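Local atomic coordinates of pyruvate kinase (PDB entry 3GG8), a protein that catalyses the last step of glycolysis, in which the phosphate of phosphoenolpyruvate passes to ADP and leaves pyruvate and ATP. Residues Leu67-Ser70 / Thr76-Arg79; Ser347-Asn352 / Val357-Thr362; Thr393-Ala398 / Ala427-Met432. All blocks are in the same frame, centred on the assembly; numbering follows the deposited sequence.

Interaction 1 (Leu67-Ser70 / Thr76-Arg79); sequences LNFS and THAR
Phe69 and His77 stack in the link between strand 62-68 of the (beta/alpha)8 barrel and helix 74-90. The two elements open the beta-alpha-beta unit that strand 97-101 completes. The stack is offset. The ring centroids are 4.0 Å apart and the planes differ by 12°. CD2 of His77 lies over the centre of the Phe69 ring, 3.6 Å above its plane. In return, Phe69 CE1 covers the middle of the imidazole. The side chains run past each other in opposite directions. A chi1 of -74° swings the imidazole away from the His77 carbonyl and over to the strand end. At the imidazole edge, near its plane, sits Asn68 O, 3.6 Å from His77 CE1. Leu67 CB comes obliquely to the same ring, 3.9 Å from His77 ND1. Beyond the segments, His77 NE2 bonds to His71 O in the connecting loop. Phe216 meets Phe69 edge-to-face. An Asx turn follows at Asn68, whose OD1 accepts from Ser70 N at 3.0 Å. That donor stands above the carbonyl plane. No hydrogen bond joins the two segments, so their cohesion rests on ring overlap and van der Waals packing. The bond to His71 O ties down the imidazole's rotation and implies that NE2 carries a proton.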
loop_
_atom_site.group_PDB
_atom_site.type_symbol
_atom_site.label_atom_id
_atom_site.label_comp_id
_atom_site.label_asym_id
_atom_site.label_seq_id
_atom_site.Cartn_x
_atom_site.Cartn_y
_atom_site.Cartn_z
ATOM N N LEU C 67 34.602 -20.670 -21.409
ATOM C CA LEU C 67 35.598 -21.683 -21.685
ATOM C C LEU C 67 35.453 -22.782 -20.630
ATOM O O LEU C 67 35.751 -22.571 -19.454
ATOM C CB LEU C 67 36.987 -21.079 -21.584
ATOM C CG LEU C 67 37.311 -19.774 -22.317
ATOM C CD1 LEU C 67 38.697 -19.290 -21.907
ATOM C CD2 LEU C 67 37.190 -19.959 -23.836
ATOM N N ASN C 68 34.965 -23.945 -21.050
ATOM C CA ASN C 68 34.839 -25.091 -20.172
ATOM C C ASN C 68 36.150 -25.860 -19.954
ATOM O O ASN C 68 36.508 -26.726 -20.758
ATOM C CB ASN C 68 33.752 -26.038 -20.681
ATOM C CG ASN C 68 33.489 -27.165 -19.717
ATOM O OD1 ASN C 68 34.140 -27.262 -18.669
ATOM N ND2 ASN C 68 32.552 -28.035 -20.061
ATOM N N PHE C 69 36.846 -25.588 -18.848
ATOM C CA PHE C 69 38.116 -26.271 -18.566
ATOM C C PHE C 69 38.025 -27.702 -18.033
ATOM O O PHE C 69 39.048 -28.258 -17.594
ATOM C CB PHE C 69 39.033 -25.420 -17.680
ATOM C CG PHE C 69 39.917 -24.466 -18.442
ATOM C CD1 PHE C 69 39.376 -23.407 -19.156
ATOM C CD2 PHE C 69 41.306 -24.632 -18.447
ATOM C CE1 PHE C 69 40.205 -22.518 -19.863
ATOM C CE2 PHE C 69 42.138 -23.749 -19.146
ATOM C CZ PHE C 69 41.573 -22.680 -19.846
ATOM N N SER C 70 36.834 -28.308 -18.069
ATOM C CA SER C 70 36.713 -29.763 -17.847
ATOM C C SER C 70 37.399 -30.569 -18.976
ATOM O O SER C 70 37.725 -31.747 -18.800
ATOM C CB SER C 70 35.250 -30.192 -17.775
ATOM O OG SER C 70 34.621 -29.664 -16.630
ATOM N N THR C 76 44.787 -25.249 -26.492
ATOM C CA THR C 76 43.552 -25.287 -27.254
ATOM C C THR C 76 42.650 -24.106 -26.898
ATOM O O THR C 76 42.055 -23.482 -27.775
ATOM C CB THR C 76 42.787 -26.642 -27.094
ATOM O OG1 THR C 76 42.286 -26.759 -25.760
ATOM C CG2 THR C 76 43.691 -27.834 -27.392
ATOM N N HIS C 77 42.548 -23.803 -25.608
ATOM C CA HIS C 77 41.774 -22.667 -25.124
ATOM C C HIS C 77 42.412 -21.322 -25.519
ATOM O O HIS C 77 41.698 -20.344 -25.696
ATOM C CB HIS C 77 41.584 -22.765 -23.610
ATOM C CG HIS C 77 40.586 -23.812 -23.182
ATOM N ND1 HIS C 77 39.226 -23.680 -23.388
ATOM C CD2 HIS C 77 40.753 -24.983 -22.528
ATOM C CE1 HIS C 77 38.606 -24.738 -22.900
ATOM N NE2 HIS C 77 39.512 -25.542 -22.367
ATOM N N ALA C 78 43.740 -21.288 -25.687
ATOM C CA ALA C 78 44.380 -20.111 -26.259
ATOM C C ALA C 78 43.914 -19.831 -27.703
ATOM O O ALA C 78 43.713 -18.675 -28.057
ATOM C CB ALA C 78 45.928 -20.208 -26.185
ATOM N N ARG C 79 43.739 -20.884 -28.516
ATOM C CA ARG C 79 43.266 -20.737 -29.901
ATOM C C ARG C 79 41.877 -20.145 -29.905
ATOM O O ARG C 79 41.575 -19.280 -30.726
ATOM C CB ARG C 79 43.194 -22.078 -30.639
ATOM C CG ARG C 79 44.497 -22.838 -30.771
ATOM C CD ARG C 79 44.256 -24.212 -31.471
ATOM N NE ARG C 79 45.440 -24.665 -32.198
ATOM C CZ ARG C 79 45.666 -24.448 -33.492
ATOM N NH1 ARG C 79 44.785 -23.784 -34.234
ATOM N NH2 ARG C 79 46.782 -24.900 -34.047
#

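Interaction 2 (Ser347-Asn352 / Val357-Thr362); sequences SGETAN and VITVET
Glu349 and Thr359 meet through their aliphatic parts, with Glu349 CB 3.6 Å from Thr359 CG2. Thr359 sets this methyl opposite its backbone N, which points it at the short helix 348-351. The Glu349 chain starts toward helix 356-371 but bends at chi2 (97°). Its carboxylate turns back to its own segment, where OE2 takes the N-H of Ser347 at 2.7 Å, nearly in line with the C-O bond. OE1 accepts from Leu316 N, so both oxygens of this buried group have partners. One residue on, Thr350 and Val360 cross at about a right angle. Their CG2 methyls touch at 4.1 Å. A water bridges the helices, donating to Glu349 O at 2.6 Å and to Thr359 OG1 at 3.2 Å. Both threonine hydroxyls also bond outside the pair, Thr350 OG1 to Thr43 O and Thr359 OG1 to Phe355 O. Strand 343-346 is the last of the (beta/alpha)8 barrel and pairs in the closed sheet with 39-43, the first, so the two helices pack where the barrel closes. There Leu346 lies against Thr359 and Val360, Cys42 against Thr350 and Val360, and helix 51-60 adds Met57 on Thr350 and Ala60 on Val360.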
loop_
_atom_site.group_PDB
_atom_site.type_symbol
_atom_site.label_atom_id
_atom_site.label_comp_id
_atom_site.label_asym_id
_atom_site.label_seq_id
_atom_site.Cartn_x
_atom_site.Cartn_y
_atom_site.Cartn_z
ATOM N N SER C 347 25.186 -24.516 -23.216
ATOM C CA SER C 347 26.340 -25.380 -22.989
ATOM C C SER C 347 26.687 -26.136 -24.256
ATOM O O SER C 347 27.314 -25.560 -25.151
ATOM C CB SER C 347 26.113 -26.304 -21.786
ATOM O OG SER C 347 26.063 -25.525 -20.600
ATOM N N GLY C 348 26.291 -27.406 -24.336
ATOM C CA GLY C 348 26.542 -28.236 -25.515
ATOM C C GLY C 348 25.874 -27.708 -26.781
ATOM O O GLY C 348 26.364 -27.955 -27.906
ATOM N N GLU C 349 24.762 -26.983 -26.611
ATOM C CA GLU C 349 24.016 -26.449 -27.759
ATOM C C GLU C 349 24.901 -25.613 -28.680
ATOM O O GLU C 349 24.698 -25.625 -29.891
ATOM C CB GLU C 349 22.798 -25.617 -27.314
ATOM C CG GLU C 349 21.818 -26.337 -26.379
ATOM C CD GLU C 349 22.062 -26.022 -24.890
ATOM O OE1 GLU C 349 21.076 -25.926 -24.117
ATOM O OE2 GLU C 349 23.236 -25.878 -24.488
ATOM N N THR C 350 25.857 -24.884 -28.097
ATOM C CA THR C 350 26.805 -24.027 -28.864
ATOM C C THR C 350 28.203 -24.669 -28.976
ATOM O O THR C 350 28.911 -24.449 -29.965
ATOM C CB THR C 350 26.971 -22.559 -28.251
ATOM O OG1 THR C 350 27.404 -22.634 -26.882
ATOM C CG2 THR C 350 25.682 -21.762 -28.301
ATOM N N ALA C 351 28.604 -25.437 -27.964
ATOM C CA ALA C 351 29.923 -26.085 -27.988
ATOM C C ALA C 351 29.987 -27.237 -29.008
ATOM O O ALA C 351 30.961 -27.366 -29.767
ATOM C CB ALA C 351 30.336 -26.554 -26.585
ATOM N N ASN C 352 28.935 -28.054 -29.022
ATOM C CA ASN C 352 28.903 -29.305 -29.748
ATOM C C ASN C 352 27.591 -29.421 -30.532
ATOM O O ASN C 352 27.111 -30.531 -30.796
ATOM C CB ASN C 352 28.986 -30.492 -28.765
ATOM C CG ASN C 352 30.132 -30.386 -27.779
ATOM O OD1 ASN C 352 29.908 -30.327 -26.568
ATOM N ND2 ASN C 352 31.361 -30.382 -28.277
ATOM N N VAL C 357 24.293 -20.867 -33.919
ATOM C CA VAL C 357 23.803 -19.490 -34.032
ATOM C C VAL C 357 22.281 -19.438 -33.967
ATOM O O VAL C 357 21.727 -18.554 -33.309
ATOM C CB VAL C 357 24.417 -18.640 -35.219
ATOM C CG1 VAL C 357 25.581 -19.345 -35.889
ATOM C CG2 VAL C 357 23.361 -18.233 -36.222
ATOM N N ILE C 358 21.620 -20.405 -34.616
ATOM C CA ILE C 358 20.177 -20.586 -34.492
ATOM C C ILE C 358 19.746 -20.785 -33.031
ATOM O O ILE C 358 18.693 -20.289 -32.622
ATOM C CB ILE C 358 19.641 -21.714 -35.433
ATOM C CG1 ILE C 358 19.724 -21.247 -36.892
ATOM C CG2 ILE C 358 18.196 -22.080 -35.086
ATOM C CD1 ILE C 358 19.059 -22.165 -37.918
ATOM N N THR C 359 20.558 -21.488 -32.243
ATOM C CA THR C 359 20.254 -21.670 -30.834
ATOM C C THR C 359 20.336 -20.327 -30.086
ATOM O O THR C 359 19.499 -20.046 -29.229
ATOM C CB THR C 359 21.138 -22.760 -30.168
ATOM O OG1 THR C 359 21.092 -23.962 -30.952
ATOM C CG2 THR C 359 20.642 -23.080 -28.756
ATOM N N VAL C 360 21.323 -19.499 -30.425
ATOM C CA VAL C 360 21.465 -18.190 -29.774
ATOM C C VAL C 360 20.313 -17.253 -30.128
ATOM O O VAL C 360 19.807 -16.536 -29.265
ATOM C CB VAL C 360 22.813 -17.482 -30.100
ATOM C CG1 VAL C 360 22.886 -16.132 -29.423
ATOM C CG2 VAL C 360 23.978 -18.315 -29.671
ATOM N N GLU C 361 19.910 -17.247 -31.394
ATOM C CA GLU C 361 18.754 -16.451 -31.824
ATOM C C GLU C 361 17.479 -16.901 -31.112
ATOM O O GLU C 361 16.640 -16.075 -30.746
ATOM C CB GLU C 361 18.525 -16.566 -33.340
ATOM C CG GLU C 361 19.757 -16.370 -34.213
ATOM C CD GLU C 361 19.416 -16.293 -35.695
ATOM O OE1 GLU C 361 19.933 -15.369 -36.376
ATOM O OE2 GLU C 361 18.637 -17.144 -36.180
ATOM N N THR C 362 17.328 -18.208 -30.950
ATOM C CA THR C 362 16.136 -18.798 -30.342
ATOM C C THR C 362 16.020 -18.398 -28.869
ATOM O O THR C 362 14.938 -18.016 -28.400
ATOM C CB THR C 362 16.122 -20.337 -30.531
ATOM O OG1 THR C 362 16.169 -20.627 -31.931
ATOM C CG2 THR C 362 14.891 -20.984 -29.916
HETATM O O HOH W 1 22.974 -26.458 -31.640
#

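Interaction 3 (Thr393-Ala398 / Ala427-Met432); sequences TQEAVA and AKYRPM
The Tyr429 ring meets Glu395 at its edge, with Glu395 OE2 near the ring plane. The Tyr380 ring also meets it, with planes at about 55°, and Met383 of helix 376-384 packs on the side chain. The carboxylate of Glu395 is turned 63° from the ring. Its OE2 accepts from Tyr429 OH at 2.8 Å through the anti lone pair, the one away from OE1. Lys428 NZ reaches the same oxygen at 2.9 Å in a salt bridge, coming from above the carboxylate plane. Both partners cross the Glu395 side chain at about a right angle. Glu395 has CG anti to its backbone N (chi1 -167°) and is extended beyond it, which carries the carboxylate out from helix 393-407. Lys428 is also stretched out. Closer in, Glu395 CG lies 3.5 Å from Tyr429 OH. The two donors stand next to each other in a type I turn from Ala427 to Arg430, at the C-terminal end of helix 421-427 in the alpha/beta domain. Lys428 NZ also bonds to Val304 O of helix 288-305, which ties this turn to the barrel domain, and Tyr429 OH has a second partner in Arg399 NH1. One carboxylate oxygen is thus gripped by a charged and a neutral donor. All three residues are buried. The ammonium charge, with the nearby Arg399, would probably stabilise Glu395 as an anion.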
loop_
_atom_site.group_PDB
_atom_site.type_symbol
_atom_site.label_atom_id
_atom_site.label_comp_id
_atom_site.label_asym_id
_atom_site.label_seq_id
_atom_site.Cartn_x
_atom_site.Cartn_y
_atom_site.Cartn_z
ATOM N N THR C 393 23.215 5.862 0.431
ATOM C CA THR C 393 23.126 6.955 -0.533
ATOM C C THR C 393 23.036 6.480 -1.987
ATOM O O THR C 393 22.167 6.935 -2.747
ATOM C CB THR C 393 24.347 7.879 -0.351
ATOM O OG1 THR C 393 24.183 8.623 0.861
ATOM C CG2 THR C 393 24.510 8.841 -1.511
ATOM N N GLN C 394 23.940 5.575 -2.360
ATOM C CA GLN C 394 24.027 5.045 -3.708
ATOM C C GLN C 394 22.759 4.318 -4.103
ATOM O O GLN C 394 22.238 4.528 -5.190
ATOM C CB GLN C 394 25.203 4.078 -3.825
ATOM C CG GLN C 394 26.543 4.672 -3.458
ATOM C CD GLN C 394 27.005 4.306 -2.060
ATOM O OE1 GLN C 394 26.305 4.526 -1.052
ATOM N NE2 GLN C 394 28.217 3.759 -1.988
ATOM N N GLU C 395 22.270 3.445 -3.229
ATOM C CA GLU C 395 21.054 2.705 -3.535
ATOM C C GLU C 395 19.817 3.605 -3.624
ATOM O O GLU C 395 18.982 3.411 -4.516
ATOM C CB GLU C 395 20.818 1.583 -2.537
ATOM C CG GLU C 395 19.745 0.607 -3.009
ATOM C CD GLU C 395 19.900 -0.778 -2.423
ATOM O OE1 GLU C 395 20.987 -1.092 -1.880
ATOM O OE2 GLU C 395 18.925 -1.557 -2.506
ATOM N N ALA C 396 19.720 4.578 -2.716
ATOM C CA ALA C 396 18.605 5.532 -2.698
ATOM C C ALA C 396 18.481 6.302 -4.001
ATOM O O ALA C 396 17.381 6.461 -4.523
ATOM C CB ALA C 396 18.719 6.486 -1.508
ATOM N N VAL C 397 19.616 6.777 -4.508
ATOM C CA VAL C 397 19.688 7.529 -5.757
ATOM C C VAL C 397 19.376 6.635 -6.962
ATOM O O VAL C 397 18.669 7.057 -7.871
ATOM C CB VAL C 397 21.058 8.264 -5.902
ATOM C CG1 VAL C 397 21.203 8.959 -7.259
ATOM C CG2 VAL C 397 21.196 9.298 -4.811
ATOM N N ALA C 398 19.867 5.394 -6.944
ATOM C CA ALA C 398 19.558 4.438 -7.999
ATOM C C ALA C 398 18.037 4.209 -8.065
ATOM O O ALA C 398 17.423 4.304 -9.134
ATOM C CB ALA C 398 20.293 3.148 -7.788
ATOM N N ALA C 427 20.107 -1.537 -12.325
ATOM C CA ALA C 427 19.657 -2.786 -12.921
ATOM C C ALA C 427 18.845 -3.612 -11.916
ATOM O O ALA C 427 17.806 -4.179 -12.262
ATOM C CB ALA C 427 20.840 -3.580 -13.443
ATOM N N LYS C 428 19.343 -3.666 -10.681
ATOM C CA LYS C 428 18.675 -4.318 -9.540
ATOM C C LYS C 428 17.177 -3.985 -9.457
ATOM O O LYS C 428 16.364 -4.815 -9.049
ATOM C CB LYS C 428 19.392 -3.881 -8.259
ATOM C CG LYS C 428 18.968 -4.559 -6.985
ATOM C CD LYS C 428 19.731 -3.971 -5.811
ATOM C CE LYS C 428 18.985 -4.198 -4.506
ATOM N NZ LYS C 428 19.891 -4.167 -3.324
ATOM N N TYR C 429 16.816 -2.767 -9.857
ATOM C CA TYR C 429 15.418 -2.314 -9.787
ATOM C C TYR C 429 14.608 -2.625 -11.036
ATOM O O TYR C 429 13.454 -2.250 -11.118
ATOM C CB TYR C 429 15.325 -0.847 -9.339
ATOM C CG TYR C 429 15.684 -0.754 -7.885
ATOM C CD1 TYR C 429 14.743 -1.080 -6.905
ATOM C CD2 TYR C 429 16.976 -0.434 -7.479
ATOM C CE1 TYR C 429 15.063 -1.051 -5.567
ATOM C CE2 TYR C 429 17.311 -0.405 -6.128
ATOM C CZ TYR C 429 16.347 -0.722 -5.180
ATOM O OH TYR C 429 16.639 -0.713 -3.834
ATOM N N ARG C 430 15.230 -3.337 -11.990
ATOM C CA ARG C 430 14.575 -3.779 -13.228
ATOM C C ARG C 430 13.734 -2.651 -13.857
ATOM O O ARG C 430 12.503 -2.737 -13.897
ATOM C CB ARG C 430 13.721 -5.048 -12.992
ATOM C CG ARG C 430 14.484 -6.327 -12.568
ATOM C CD ARG C 430 15.318 -6.921 -13.715
ATOM N NE ARG C 430 16.002 -8.174 -13.372
ATOM C CZ ARG C 430 17.288 -8.267 -13.033
ATOM N NH1 ARG C 430 17.830 -9.454 -12.755
ATOM N NH2 ARG C 430 18.047 -7.180 -12.990
ATOM N N PRO C 431 14.394 -1.570 -14.322
ATOM C CA PRO C 431 13.607 -0.516 -14.960
ATOM C C PRO C 431 13.157 -0.971 -16.345
ATOM O O PRO C 431 13.865 -1.737 -17.018
ATOM C CB PRO C 431 14.602 0.637 -15.083
ATOM C CG PRO C 431 15.934 -0.044 -15.174
ATOM C CD PRO C 431 15.833 -1.253 -14.309
ATOM N N MET C 432 11.973 -0.523 -16.739
ATOM C CA MET C 432 11.447 -0.750 -18.070
ATOM C C MET C 432 12.327 -0.090 -19.126
ATOM O O MET C 432 12.410 -0.568 -20.248
ATOM C CB MET C 432 10.017 -0.214 -18.150
ATOM C CG MET C 432 9.402 -0.232 -19.545
ATOM S SD MET C 432 7.661 -0.660 -19.486
ATOM C CE MET C 432 6.964 0.830 -18.765
#

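The three contacts follow one another along the chain without overlap. Interactions 1 and 2 both sit in the eight-stranded barrel, each at the end of a strand, 62-68 and 343-346 respectively. Strand 39-43 lies between these two in the closed sheet. The centres of interactions 1 and 2 are about 17 Å apart, and their nearest atoms about 7 Å. Interaction 3 belongs to the alpha/beta domain, with its centre about 36 Å from interaction 1 and 33 Å from interaction 2. Interaction 1 joins a strand end to the following helix, interaction 2 packs two successive helices, and interaction 3 joins helix 393-407, which also packs on the second subunit, to the turn ending helix 421-427.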